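Local structure of UDP-glucose 4-epimerase (Campylobacter jejuni subsp. jejuni serotype O:2, 7K3P) at residues Met112-Asn117 and Gly163-Met168. The protein interconverts UDP-glucose and UDP-galactose, and probably their N-acetylated counterparts, by inverting C4 of the sugar with the help of bound NAD. The protein carries 2 engineered substitutions. Sequence-based numbering, arbitrary orientation.
With NAD (nicotinamide-adenine-dinucleotide), chain C.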
loop_
_atom_site.group_PDB
_atom_site.type_symbol
_atom_site.label_atom_id
_atom_site.label_comp_id
_atom_site.label_asym_id
_atom_site.label_seq_id
_atom_site.Cartn_x
_atom_site.Cartn_y
_atom_site.Cartn_z
ATOM N N MET A 112 6.405 7.326 1.502
ATOM C CA MET A 112 7.281 7.750 0.407
ATOM C C MET A 112 8.583 6.951 0.392
ATOM O O MET A 112 8.948 6.387 -0.629
ATOM C CB MET A 112 7.597 9.253 0.482
ATOM C CG MET A 112 6.397 10.146 0.174
ATOM S SD MET A 112 5.731 9.962 -1.499
ATOM C CE MET A 112 7.008 10.769 -2.465
ATOM N N ASN A 113 9.283 6.905 1.518
ATOM C CA ASN A 113 10.618 6.323 1.513
ATOM C C ASN A 113 10.584 4.794 1.510
ATOM O O ASN A 113 11.484 4.134 0.984
ATOM C CB ASN A 113 11.453 6.836 2.683
ATOM C CG ASN A 113 12.948 6.650 2.445
ATOM O OD1 ASN A 113 13.454 6.927 1.349
ATOM N ND2 ASN A 113 13.658 6.165 3.461
ATOM N N ASN A 114 9.524 4.234 2.072
ATOM C CA ASN A 114 9.372 2.786 2.069
ATOM C C ASN A 114 8.524 2.298 0.891
ATOM O O ASN A 114 9.061 1.813 -0.098
ATOM C CB ASN A 114 8.823 2.323 3.423
ATOM C CG ASN A 114 9.765 2.651 4.567
ATOM O OD1 ASN A 114 10.878 3.150 4.350
ATOM N ND2 ASN A 114 9.338 2.362 5.794
ATOM N N THR A 115 7.210 2.467 0.972
ATOM C CA THR A 115 6.303 1.915 -0.036
ATOM C C THR A 115 6.519 2.444 -1.462
ATOM O O THR A 115 6.541 1.675 -2.432
ATOM C CB THR A 115 4.850 2.185 0.363
ATOM O OG1 THR A 115 4.675 1.846 1.754
ATOM C CG2 THR A 115 3.909 1.383 -0.491
ATOM N N VAL A 116 6.650 3.759 -1.600
ATOM C CA VAL A 116 6.806 4.348 -2.929
ATOM C C VAL A 116 8.143 3.967 -3.567
ATOM O O VAL A 116 8.175 3.509 -4.704
ATOM C CB VAL A 116 6.624 5.882 -2.898
ATOM C CG1 VAL A 116 7.154 6.519 -4.179
ATOM C CG2 VAL A 116 5.151 6.229 -2.709
ATOM N N ASN A 117 9.238 4.167 -2.846
ATOM C CA ASN A 117 10.554 3.850 -3.393
ATOM C C ASN A 117 10.658 2.371 -3.708
ATOM O O ASN A 117 11.263 1.970 -4.712
ATOM C CB ASN A 117 11.671 4.261 -2.425
ATOM C CG ASN A 117 11.912 5.757 -2.432
ATOM O OD1 ASN A 117 11.402 6.440 -3.299
ATOM N ND2 ASN A 117 12.681 6.267 -1.467
ATOM N N GLY A 163 4.531 -0.101 9.952
ATOM C CA GLY A 163 4.085 -1.460 9.681
ATOM C C GLY A 163 3.261 -1.582 8.407
ATOM O O GLY A 163 3.438 -2.532 7.628
ATOM N N ARG A 164 2.350 -0.633 8.199
ATOM C CA ARG A 164 1.544 -0.603 6.983
ATOM C C ARG A 164 2.399 -0.390 5.739
ATOM O O ARG A 164 2.131 -0.986 4.694
ATOM C CB ARG A 164 0.460 0.492 7.057
ATOM C CG ARG A 164 -0.709 0.137 7.967
ATOM C CD ARG A 164 -1.826 1.162 7.928
ATOM N NE ARG A 164 -1.591 2.263 8.854
ATOM C CZ ARG A 164 -1.881 2.216 10.156
ATOM N NH1 ARG A 164 -2.403 1.111 10.668
ATOM N NH2 ARG A 164 -1.645 3.266 10.947
ATOM N N SER A 165 3.410 0.475 5.845
ATOM C CA SER A 165 4.232 0.815 4.680
ATOM C C SER A 165 5.016 -0.403 4.197
ATOM O O SER A 165 5.276 -0.554 3.004
ATOM C CB SER A 165 5.186 1.989 4.978
ATOM O OG SER A 165 6.283 1.610 5.791
ATOM N N LYS A 166 5.396 -1.267 5.134
ATOM C CA LYS A 166 6.115 -2.495 4.808
ATOM C C LYS A 166 5.183 -3.565 4.248
ATOM O O LYS A 166 5.521 -4.246 3.278
ATOM C CB LYS A 166 6.868 -2.996 6.044
ATOM C CG LYS A 166 8.093 -2.142 6.390
ATOM C CD LYS A 166 9.214 -2.361 5.355
ATOM C CE LYS A 166 10.544 -1.905 5.901
ATOM N NZ LYS A 166 11.647 -2.202 4.934
ATOM N N LEU A 167 4.000 -3.701 4.842
ATOM C CA LEU A 167 3.007 -4.672 4.375
ATOM C C LEU A 167 2.559 -4.358 2.950
ATOM O O LEU A 167 2.351 -5.260 2.133
ATOM C CB LEU A 167 1.775 -4.635 5.286
ATOM C CG LEU A 167 0.621 -5.536 4.835
ATOM C CD1 LEU A 167 1.120 -6.973 4.688
ATOM C CD2 LEU A 167 -0.549 -5.455 5.832
ATOM N N MET A 168 2.377 -3.072 2.658
ATOM C CA MET A 168 2.040 -2.674 1.305
ATOM C C MET A 168 3.102 -3.143 0.305
ATOM O O MET A 168 2.762 -3.641 -0.771
ATOM C CB MET A 168 1.862 -1.162 1.228
ATOM C CG MET A 168 0.590 -0.655 1.927
ATOM S SD MET A 168 0.479 1.143 1.764
ATOM C CE MET A 168 -0.963 1.456 2.790
HETATM P PA NAD C . 19.438 1.533 8.700
HETATM O O1A NAD C . 18.878 2.931 8.807
HETATM O O2A NAD C . 20.747 1.424 9.428
HETATM O O5B NAD C . 19.711 1.149 7.194
HETATM C C5B NAD C . 18.975 1.807 6.203
HETATM C C4B NAD C . 19.879 2.204 5.104
HETATM O O4B NAD C . 19.173 2.539 3.945
HETATM C C3B NAD C . 20.743 3.440 5.505
HETATM O O3B NAD C . 22.207 3.309 5.347
HETATM C C2B NAD C . 20.064 4.603 4.743
HETATM O O2B NAD C . 20.919 5.617 4.428
HETATM C C1B NAD C . 19.565 3.856 3.548
HETATM N N9A NAD C . 18.469 4.559 2.862
HETATM C C8A NAD C . 17.312 4.980 3.410
HETATM N N7A NAD C . 16.557 5.601 2.491
HETATM C C5A NAD C . 17.203 5.597 1.318
HETATM C C6A NAD C . 16.919 6.094 0.035
HETATM N N6A NAD C . 15.668 6.768 -0.215
HETATM N N1A NAD C . 17.802 5.912 -0.967
HETATM C C2A NAD C . 18.975 5.284 -0.774
HETATM N N3A NAD C . 19.300 4.798 0.469
HETATM C C4A NAD C . 18.441 4.937 1.520
HETATM O O3 NAD C . 18.355 0.533 9.296
HETATM P PN NAD C . 18.648 -0.983 9.619
HETATM O O1N NAD C . 19.970 -1.414 9.010
HETATM O O2N NAD C . 18.682 -1.132 11.109
HETATM O O5D NAD C . 17.463 -1.838 9.014
HETATM C C5D NAD C . 17.480 -2.116 7.633
HETATM C C4D NAD C . 16.194 -2.791 7.186
HETATM O O4D NAD C . 15.846 -3.852 8.049
HETATM C C3D NAD C . 15.008 -1.846 7.027
HETATM O O3D NAD C . 14.275 -2.209 5.928
HETATM C C2D NAD C . 14.157 -2.083 8.202
HETATM O O2D NAD C . 12.824 -1.791 8.004
HETATM C C1D NAD C . 14.462 -3.577 8.492
HETATM N N1N NAD C . 14.217 -4.017 9.942
HETATM C C2N NAD C . 15.091 -3.504 10.881
HETATM C C3N NAD C . 14.936 -3.862 12.216
HETATM C C7N NAD C . 15.882 -3.309 13.251
HETATM O O7N NAD C . 16.773 -2.528 12.955
HETATM N N7N NAD C . 15.717 -3.705 14.609
HETATM C C4N NAD C . 13.922 -4.729 12.580
HETATM C C5N NAD C . 13.058 -5.234 11.635
HETATM C C6N NAD C . 13.197 -4.880 10.286
#
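Thr115 and Ser165 meet where the helices of 112-117 and 163-168 run nearly parallel, 16° apart with axes 8.2 Å from each other. Small side chains suit so close an approach: the CA atoms of Thr115 and Ser165 lie only 5.3 Å apart. The hydroxyl OG1 of Thr115 donates to the carbonyl O of Ser165 over 2.8 Å. It comes from the flank of the carbonyl, in its plane and on a lone pair, at a C=O...donor angle of 107°. With chi1 at -46° this hydroxyl stands opposite its own carbonyl carbon, while the methyl CG2 is left to pack on CB of Met168 at 3.7 Å, the two side chains crossing at a slant.

The preceding residue, Asn114, also reaches Ser165. Its ND2 gives an almost straight bond to OG of Ser165 (3.1 Å), which lies close to the amide plane. Both ends of this buried amide are engaged, since OD1 accepts from the backbone N of Ser97; that pairing fixes which way the amide is flipped. OG of Ser165 sits between its own backbone N and carbonyl carbon, a position from which it also hydrogen-bonds to the carbonyl O of Tyr162.

Toward the cofactor, Asn113 reads the adenine edge with both amide atoms: OD1 accepts from N6A of NAD at 2.7 Å and ND2 donates to N7A at 3.1 Å. A bend in its chain brings NZ of Lys166 to within 2.8 Å of O3D of the nicotinamide ribose, and NZ also hydrogen-bonds to O of Ser136. The spacing of Tyr162 and Lys166, both bonded to NAD, matches the YxxxK motif of the extended short-chain dehydrogenase/reductases, here on helix 161-179, which with helix 107-127 flanks the NAD-binding Rossmann fold and meets the second subunit.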